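Local coordinates for uncharacterized protein (Parabacteroides merdae ATCC 43184, PDB 5BMT) that is of unknown function but probably combines an OB-like domain with an immunoglobulin-like beta domain, at residues L111-P124 with D179-M191. Sequence-based numbering, arbitrary orientation.
Sequences LLFSNNYKRIVVIP and DPIAVEGGTLYSM. With SO4 (sulfate ion), chain D.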
ATOM      1  N   LEU A 111       4.924  -3.020  -0.467  1.00 12.51           N
ATOM      2  CA  LEU A 111       4.880  -2.911  -1.912  1.00 12.79           C
ATOM      3  C   LEU A 111       4.252  -4.172  -2.472  1.00 14.37           C
ATOM      4  O   LEU A 111       4.745  -5.287  -2.213  1.00 15.98           O
ATOM      5  CB  LEU A 111       6.290  -2.694  -2.499  1.00 12.56           C
ATOM      6  CG  LEU A 111       6.323  -2.478  -4.039  1.00 16.77           C
ATOM      7  CD1 LEU A 111       5.620  -1.177  -4.427  1.00 17.08           C
ATOM      8  CD2 LEU A 111       7.773  -2.425  -4.553  1.00 19.54           C
ATOM      9  N   LEU A 112       3.179  -3.987  -3.239  1.00 11.61           N
ATOM     10  CA  LEU A 112       2.488  -5.086  -3.927  1.00 11.75           C
ATOM     11  C   LEU A 112       2.856  -5.093  -5.394  1.00 12.86           C
ATOM     12  O   LEU A 112       2.986  -4.022  -6.012  1.00 12.58           O
ATOM     13  CB  LEU A 112       0.973  -4.919  -3.811  1.00 11.89           C
ATOM     14  CG  LEU A 112       0.331  -5.478  -2.513  1.00 14.46           C
ATOM     15  CD1 LEU A 112       0.739  -4.637  -1.281  1.00 15.62           C
ATOM     16  CD2 LEU A 112      -1.205  -5.515  -2.654  1.00 16.29           C
ATOM     17  N   PHE A 113       2.946  -6.305  -5.956  1.00 12.71           N
ATOM     18  CA  PHE A 113       3.266  -6.530  -7.370  1.00 13.28           C
ATOM     19  C   PHE A 113       2.149  -7.231  -8.100  1.00 15.48           C
ATOM     20  O   PHE A 113       1.523  -8.120  -7.540  1.00 16.12           O
ATOM     21  CB  PHE A 113       4.523  -7.444  -7.469  1.00 15.34           C
ATOM     22  CG  PHE A 113       5.784  -6.867  -6.882  1.00 16.17           C
ATOM     23  CD1 PHE A 113       5.981  -6.824  -5.503  1.00 20.27           C
ATOM     24  CD2 PHE A 113       6.769  -6.350  -7.707  1.00 20.78           C
ATOM     25  CE1 PHE A 113       7.143  -6.242  -4.963  1.00 22.14           C
ATOM     26  CE2 PHE A 113       7.955  -5.827  -7.172  1.00 23.57           C
ATOM     27  CZ  PHE A 113       8.128  -5.763  -5.808  1.00 22.14           C
ATOM     28  N   SER A 114       1.943  -6.896  -9.374  1.00 13.31           N
ATOM     29  CA  SER A 114       1.009  -7.632 -10.220  1.00 13.48           C
ATOM     30  C   SER A 114       1.694  -7.832 -11.563  1.00 17.34           C
ATOM     31  O   SER A 114       2.865  -7.467 -11.728  1.00 18.94           O
ATOM     32  CB  SER A 114      -0.332  -6.912 -10.349  1.00 15.00           C
ATOM     33  OG  SER A 114      -0.247  -5.717 -11.115  1.00 15.78           O
ATOM     34  N   ASN A 115       0.966  -8.317 -12.551  1.00 14.80           N
ATOM     35  CA  ASN A 115       1.592  -8.526 -13.838  1.00 15.16           C
ATOM     36  C   ASN A 115       2.096  -7.205 -14.432  1.00 18.41           C
ATOM     37  O   ASN A 115       3.213  -7.156 -14.955  1.00 19.94           O
ATOM     38  CB  ASN A 115       0.540  -9.172 -14.749  1.00 16.12           C
ATOM     39  CG  ASN A 115       1.084  -9.618 -16.076  1.00 21.09           C
ATOM     40  OD1 ASN A 115       2.263  -9.970 -16.186  1.00 20.71           O
ATOM     41  ND2 ASN A 115       0.249  -9.566 -17.105  1.00 18.28           N
ATOM     42  N   ASN A 116       1.286  -6.127 -14.332  1.00 13.90           N
ATOM     43  CA  ASN A 116       1.577  -4.857 -14.993  1.00 14.25           C
ATOM     44  C   ASN A 116       1.788  -3.667 -14.067  1.00 17.20           C
ATOM     45  O   ASN A 116       2.123  -2.585 -14.560  1.00 17.88           O
ATOM     46  CB  ASN A 116       0.412  -4.501 -15.926  1.00 14.75           C
ATOM     47  CG  ASN A 116       0.235  -5.537 -17.011  1.00 18.73           C
ATOM     48  OD1 ASN A 116       1.133  -5.723 -17.839  1.00 20.09           O
ATOM     49  ND2 ASN A 116      -0.879  -6.294 -16.947  1.00 16.60           N
ATOM     50  N   TYR A 117       1.522  -3.821 -12.772  1.00 13.55           N
ATOM     51  CA  TYR A 117       1.575  -2.694 -11.858  1.00 13.13           C
ATOM     52  C   TYR A 117       2.304  -2.985 -10.583  1.00 14.99           C
ATOM     53  O   TYR A 117       2.444  -4.147 -10.168  1.00 14.68           O
ATOM     54  CB  TYR A 117       0.132  -2.322 -11.445  1.00 13.63           C
ATOM     55  CG  TYR A 117      -0.754  -1.860 -12.570  1.00 15.57           C
ATOM     56  CD1 TYR A 117      -0.725  -0.541 -13.006  1.00 16.57           C
ATOM     57  CD2 TYR A 117      -1.642  -2.738 -13.188  1.00 16.50           C
ATOM     58  CE1 TYR A 117      -1.561  -0.099 -14.033  1.00 19.55           C
ATOM     59  CE2 TYR A 117      -2.453  -2.320 -14.236  1.00 17.38           C
ATOM     60  CZ  TYR A 117      -2.422  -0.996 -14.644  1.00 21.13           C
ATOM     61  OH  TYR A 117      -3.222  -0.559 -15.678  1.00 24.46           O
ATOM     62  N   LYS A 118       2.749  -1.895  -9.933  1.00 12.98           N
ATOM     63  CA  LYS A 118       3.278  -1.949  -8.558  1.00 11.81           C
ATOM     64  C   LYS A 118       2.578  -0.874  -7.762  1.00 12.12           C
ATOM     65  O   LYS A 118       2.445   0.261  -8.257  1.00 12.41           O
ATOM     66  CB  LYS A 118       4.807  -1.767  -8.498  1.00 13.53           C
ATOM     67  CG  LYS A 118       5.540  -2.852  -9.302  1.00 15.30           C
ATOM     68  CD  LYS A 118       7.042  -2.746  -9.154  1.00 16.02           C
ATOM     69  CE  LYS A 118       7.744  -3.756 -10.061  1.00 18.00           C
ATOM     70  NZ  LYS A 118       7.742  -3.321 -11.489  1.00 20.41           N
ATOM     71  N   ARG A 119       2.127  -1.208  -6.547  1.00 11.23           N
ATOM     72  CA  ARG A 119       1.507  -0.209  -5.670  1.00 11.21           C
ATOM     73  C   ARG A 119       1.972  -0.390  -4.271  1.00 12.79           C
ATOM     74  O   ARG A 119       2.047  -1.524  -3.789  1.00 13.34           O
ATOM     75  CB  ARG A 119      -0.037  -0.278  -5.660  1.00 13.24           C
ATOM     76  CG  ARG A 119      -0.730   0.449  -6.825  1.00 15.44           C
ATOM     77  CD  ARG A 119      -0.934  -0.474  -8.004  1.00 14.76           C
ATOM     78  NE  ARG A 119      -1.640   0.265  -9.062  1.00 15.68           N
ATOM     79  CZ  ARG A 119      -1.087   1.147  -9.890  1.00 16.22           C
ATOM     80  NH1 ARG A 119       0.226   1.385  -9.846  1.00 14.99           N
ATOM     81  NH2 ARG A 119      -1.839   1.793 -10.781  1.00 17.13           N
ATOM     82  N   ILE A 120       2.231   0.724  -3.578  1.00 11.87           N
ATOM     83  CA  ILE A 120       2.453   0.638  -2.140  1.00 12.42           C
ATOM     84  C   ILE A 120       1.074   0.736  -1.489  1.00 14.51           C
ATOM     85  O   ILE A 120       0.332   1.690  -1.761  1.00 15.55           O
ATOM     86  CB  ILE A 120       3.364   1.767  -1.625  1.00 15.19           C
ATOM     87  CG1 ILE A 120       4.706   1.739  -2.332  1.00 18.16           C
ATOM     88  CG2 ILE A 120       3.547   1.655  -0.095  1.00 18.51           C
ATOM     89  CD1 ILE A 120       5.489   3.075  -2.142  1.00 28.64           C
ATOM     90  N   VAL A 121       0.701  -0.238  -0.688  1.00 12.00           N
ATOM     91  CA  VAL A 121      -0.510  -0.103   0.117  1.00 12.11           C
ATOM     92  C   VAL A 121      -0.031   0.420   1.454  1.00 13.30           C
ATOM     93  O   VAL A 121       0.888  -0.175   2.050  1.00 13.40           O
ATOM     94  CB  VAL A 121      -1.305  -1.423   0.279  1.00 14.25           C
ATOM     95  CG1 VAL A 121      -2.411  -1.306   1.340  1.00 14.87           C
ATOM     96  CG2 VAL A 121      -1.898  -1.851  -1.061  1.00 14.71           C
ATOM     97  N   VAL A 122      -0.616   1.533   1.909  1.00 11.87           N
ATOM     98  CA  VAL A 122      -0.199   2.090   3.192  1.00 12.46           C
ATOM     99  C   VAL A 122      -1.437   2.275   4.043  1.00 13.58           C
ATOM    100  O   VAL A 122      -2.515   2.567   3.516  1.00 14.18           O
ATOM    101  CB  VAL A 122       0.666   3.369   3.046  1.00 18.04           C
ATOM    102  CG1 VAL A 122       0.032   4.392   2.164  1.00 19.36           C
ATOM    103  CG2 VAL A 122       1.051   3.973   4.392  1.00 17.03           C
ATOM    104  N   ILE A 123      -1.299   2.027   5.344  1.00 12.24           N
ATOM    105  CA  ILE A 123      -2.437   2.117   6.243  1.00 13.30           C
ATOM    106  C   ILE A 123      -2.226   3.244   7.278  1.00 15.15           C
ATOM    107  O   ILE A 123      -1.817   2.994   8.417  1.00 16.20           O
ATOM    108  CB  ILE A 123      -2.736   0.762   6.911  1.00 15.83           C
ATOM    109  CG1 ILE A 123      -2.837  -0.382   5.846  1.00 17.35           C
ATOM    110  CG2 ILE A 123      -4.054   0.883   7.711  1.00 17.22           C
ATOM    111  CD1 ILE A 123      -3.086  -1.766   6.458  1.00 25.97           C
ATOM    112  N   PRO A 124      -2.489   4.500   6.896  1.00 13.41           N
ATOM    113  CA  PRO A 124      -2.424   5.585   7.891  1.00 14.21           C
ATOM    114  C   PRO A 124      -3.457   5.308   8.967  1.00 17.80           C
ATOM    115  O   PRO A 124      -4.596   4.870   8.662  1.00 17.50           O
ATOM    116  CB  PRO A 124      -2.765   6.846   7.098  1.00 15.90           C
ATOM    117  CG  PRO A 124      -3.430   6.380   5.851  1.00 18.99           C
ATOM    118  CD  PRO A 124      -2.945   4.987   5.574  1.00 15.50           C
ATOM    119  N   ASP A 179      -7.183   4.027   7.460  1.00 15.58           N
ATOM    120  CA  ASP A 179      -7.623   4.475   6.129  1.00 14.87           C
ATOM    121  C   ASP A 179      -6.669   3.956   5.047  1.00 15.66           C
ATOM    122  O   ASP A 179      -5.865   4.720   4.499  1.00 15.26           O
ATOM    123  CB  ASP A 179      -7.692   6.009   6.086  1.00 15.90           C
ATOM    124  CG  ASP A 179      -8.380   6.618   4.865  1.00 18.54           C
ATOM    125  OD1 ASP A 179      -9.089   5.875   4.138  1.00 18.45           O
ATOM    126  OD2 ASP A 179      -8.257   7.852   4.660  1.00 17.78           O
ATOM    127  N   PRO A 180      -6.789   2.670   4.684  1.00 13.61           N
ATOM    128  CA  PRO A 180      -5.883   2.109   3.677  1.00 12.75           C
ATOM    129  C   PRO A 180      -5.970   2.854   2.346  1.00 14.22           C
ATOM    130  O   PRO A 180      -7.071   3.138   1.853  1.00 15.06           O
ATOM    131  CB  PRO A 180      -6.346   0.654   3.540  1.00 15.14           C
ATOM    132  CG  PRO A 180      -7.137   0.372   4.794  1.00 20.37           C
ATOM    133  CD  PRO A 180      -7.712   1.664   5.252  1.00 16.45           C
ATOM    134  N   ILE A 181      -4.808   3.175   1.784  1.00 11.25           N
ATOM    135  CA  ILE A 181      -4.701   3.871   0.489  1.00 11.40           C
ATOM    136  C   ILE A 181      -3.653   3.180  -0.385  1.00 12.15           C
ATOM    137  O   ILE A 181      -2.845   2.396   0.115  1.00 12.83           O
ATOM    138  CB  ILE A 181      -4.359   5.386   0.657  1.00 13.11           C
ATOM    139  CG1 ILE A 181      -2.988   5.529   1.344  1.00 13.43           C
ATOM    140  CG2 ILE A 181      -5.469   6.117   1.418  1.00 13.35           C
ATOM    141  CD1 ILE A 181      -2.430   6.993   1.424  1.00 16.53           C
ATOM    142  N   ALA A 182      -3.682   3.491  -1.697  1.00 11.58           N
ATOM    143  CA  ALA A 182      -2.743   2.921  -2.644  1.00 12.55           C
ATOM    144  C   ALA A 182      -1.895   4.030  -3.231  1.00 16.91           C
ATOM    145  O   ALA A 182      -2.449   5.032  -3.676  1.00 19.91           O
ATOM    146  CB  ALA A 182      -3.516   2.217  -3.744  1.00 13.68           C
ATOM    147  N   VAL A 183      -0.596   3.847  -3.268  1.00 12.11           N
ATOM    148  CA  VAL A 183       0.344   4.837  -3.811  1.00 12.30           C
ATOM    149  C   VAL A 183       1.065   4.206  -4.994  1.00 14.96           C
ATOM    150  O   VAL A 183       1.480   3.039  -4.922  1.00 12.69           O
ATOM    151  CB  VAL A 183       1.331   5.274  -2.705  1.00 14.57           C
ATOM    152  CG1 VAL A 183       2.388   6.233  -3.261  1.00 15.96           C
ATOM    153  CG2 VAL A 183       0.579   5.933  -1.521  1.00 14.13           C
ATOM    154  N   GLU A 184       1.243   4.963  -6.085  1.00 12.45           N
ATOM    155  CA  GLU A 184       1.997   4.449  -7.218  1.00 12.49           C
ATOM    156  C   GLU A 184       3.388   3.954  -6.781  1.00 14.97           C
ATOM    157  O   GLU A 184       4.123   4.704  -6.138  1.00 15.48           O
ATOM    158  CB  GLU A 184       2.148   5.587  -8.254  1.00 13.76           C
ATOM    159  CG  GLU A 184       2.945   5.191  -9.480  1.00 18.83           C
ATOM    160  CD  GLU A 184       2.397   3.970 -10.204  1.00 27.34           C
ATOM    161  OE1 GLU A 184       1.180   3.964 -10.508  1.00 23.01           O
ATOM    162  OE2 GLU A 184       3.169   3.006 -10.424  1.00 19.73           O
ATOM    163  N   GLY A 185       3.752   2.720  -7.167  1.00 13.03           N
ATOM    164  CA  GLY A 185       5.045   2.166  -6.778  1.00 12.54           C
ATOM    165  C   GLY A 185       6.023   1.904  -7.907  1.00 14.70           C
ATOM    166  O   GLY A 185       7.159   1.500  -7.642  1.00 15.52           O
ATOM    167  N   GLY A 186       5.596   2.099  -9.165  1.00 13.39           N
ATOM    168  CA  GLY A 186       6.432   1.736 -10.308  1.00 14.08           C
ATOM    169  C   GLY A 186       7.729   2.507 -10.433  1.00 16.98           C
ATOM    170  O   GLY A 186       8.796   1.906 -10.645  1.00 15.82           O
ATOM    171  N   THR A 187       7.671   3.858 -10.320  1.00 15.78           N
ATOM    172  CA  THR A 187       8.920   4.610 -10.487  1.00 15.99           C
ATOM    173  C   THR A 187       9.795   4.481  -9.245  1.00 16.73           C
ATOM    174  O   THR A 187      11.025   4.480  -9.381  1.00 17.83           O
ATOM    175  CB  THR A 187       8.661   6.057 -10.868  1.00 19.71           C
ATOM    176  OG1 THR A 187       7.922   6.670  -9.815  1.00 18.19           O
ATOM    177  CG2 THR A 187       7.893   6.164 -12.210  1.00 18.88           C
ATOM    178  N   LEU A 188       9.182   4.320  -8.046  1.00 15.57           N
ATOM    179  CA  LEU A 188       9.986   4.102  -6.847  1.00 15.57           C
ATOM    180  C   LEU A 188      10.757   2.808  -6.981  1.00 16.53           C
ATOM    181  O   LEU A 188      11.955   2.760  -6.695  1.00 16.67           O
ATOM    182  CB  LEU A 188       9.090   4.046  -5.603  1.00 16.12           C
ATOM    183  CG  LEU A 188       9.859   3.864  -4.297  1.00 21.85           C
ATOM    184  CD1 LEU A 188      10.628   5.102  -3.935  1.00 22.95           C
ATOM    185  CD2 LEU A 188       8.966   3.481  -3.171  1.00 25.04           C
ATOM    186  N   TYR A 189      10.073   1.747  -7.442  1.00 13.83           N
ATOM    187  CA  TYR A 189      10.761   0.470  -7.601  1.00 14.60           C
ATOM    188  C   TYR A 189      11.939   0.585  -8.556  1.00 18.19           C
ATOM    189  O   TYR A 189      13.027   0.114  -8.213  1.00 17.10           O
ATOM    190  CB  TYR A 189       9.755  -0.571  -8.153  1.00 14.09           C
ATOM    191  CG  TYR A 189      10.405  -1.914  -8.426  1.00 14.99           C
ATOM    192  CD1 TYR A 189      10.476  -2.889  -7.428  1.00 15.67           C
ATOM    193  CD2 TYR A 189      10.951  -2.206  -9.673  1.00 17.18           C
ATOM    194  CE1 TYR A 189      11.087  -4.121  -7.667  1.00 17.32           C
ATOM    195  CE2 TYR A 189      11.542  -3.445  -9.929  1.00 17.30           C
ATOM    196  CZ  TYR A 189      11.593  -4.401  -8.924  1.00 20.02           C
ATOM    197  OH  TYR A 189      12.217  -5.606  -9.170  1.00 21.96           O
ATOM    198  N   SER A 190      11.732   1.182  -9.746  1.00 15.98           N
ATOM    199  CA  SER A 190      12.799   1.290 -10.738  0.80 16.37           C
ATOM    200  C   SER A 190      13.964   2.091 -10.193  1.00 20.11           C
ATOM    201  O   SER A 190      15.121   1.691 -10.396  1.00 20.77           O
ATOM    202  CB  SER A 190      12.283   1.923 -12.026  0.80 19.48           C
ATOM    203  OG  SER A 190      11.261   1.108 -12.574  0.80 22.16           O
HETATM  204  N   MSE A 191      13.677   3.197  -9.464  1.00 16.89           N
HETATM  205  CA  MSE A 191      14.747   4.023  -8.945  0.70 16.29           C
HETATM  206  C   MSE A 191      15.526   3.294  -7.853  1.00 20.07           C
HETATM  207  O   MSE A 191      16.767   3.296  -7.915  1.00 21.21           O
HETATM  208  CB  MSE A 191      14.193   5.346  -8.425  0.70 17.60           C
HETATM  209  CG  MSE A 191      15.283   6.306  -7.967  0.70 22.18           C
HETATM  210 SE   MSE A 191      14.512   7.913  -7.240  0.56 26.91          SE
HETATM  211  CE  MSE A 191      13.768   7.164  -5.714  0.70 23.21           C
TER
HETATM  212  S   SO4 D 302      12.133  -1.968 -13.899  0.50 51.38           S
HETATM  213  O1  SO4 D 302      10.803  -1.555 -13.458  0.50 51.61           O
HETATM  214  O2  SO4 D 302      12.292  -3.407 -13.678  0.50 50.88           O
HETATM  215  O3  SO4 D 302      12.279  -1.668 -15.325  0.50 51.71           O
HETATM  216  O4  SO4 D 302      13.157  -1.246 -13.146  0.50 50.09           O
HETATM  217  O   HOH W   1       2.990   0.511 -11.664  1.00 16.47           O
HETATM  218  O   HOH W   2       8.645  -0.591 -12.051  1.00 19.55           O
HETATM  219  O   HOH W   3      -0.355   3.286 -12.856  1.00 32.42           O
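Lys118 lays CD and CE over one face of the Tyr189 ring: CE stands over its centre, 3.6 Å from the centroid, a CH-pi contact, while Lys118 NZ, 4.3 Å from the Tyr189 centroid, makes an off-centre cation-pi interaction. Phe113 meets the same ring with its CE2 3.6 Å from Tyr189 CE1, the two planes 87° apart. Tyr189 OH is held by Glu236. Arg119 and Glu184 form a salt bridge, NH1 to OE1 2.8 Å; the donor comes from above the carboxylate plane, and the two flat groups are 71° apart. A bend at chi2 (56°) brings the Glu184 carboxylate back toward Arg119, and its OE2 caps Gly186 N at 2.9 Å. Cutting Glu184 back to an alanine would probably leave Arg119 NH1 without its countercharge and Gly186 N without its cap. Strands 118-126 and 173-184 pair antiparallel, Ile120 N to Val183 O and Val183 N to Ile120 O each 2.8 Å, within a mixed sheet that is probably the immunoglobulin-like part, running up to helix 186-198. Lys118 O takes bonds from Arg119 NH1 and Gly185 N on opposite faces of its plane. Deeper in, Val122 CG1 and Ile181 CG1 lie side by side, a tight 3.3 Å apart. Ile120 CD1 meets Leu188 CD2 at 3.6 Å.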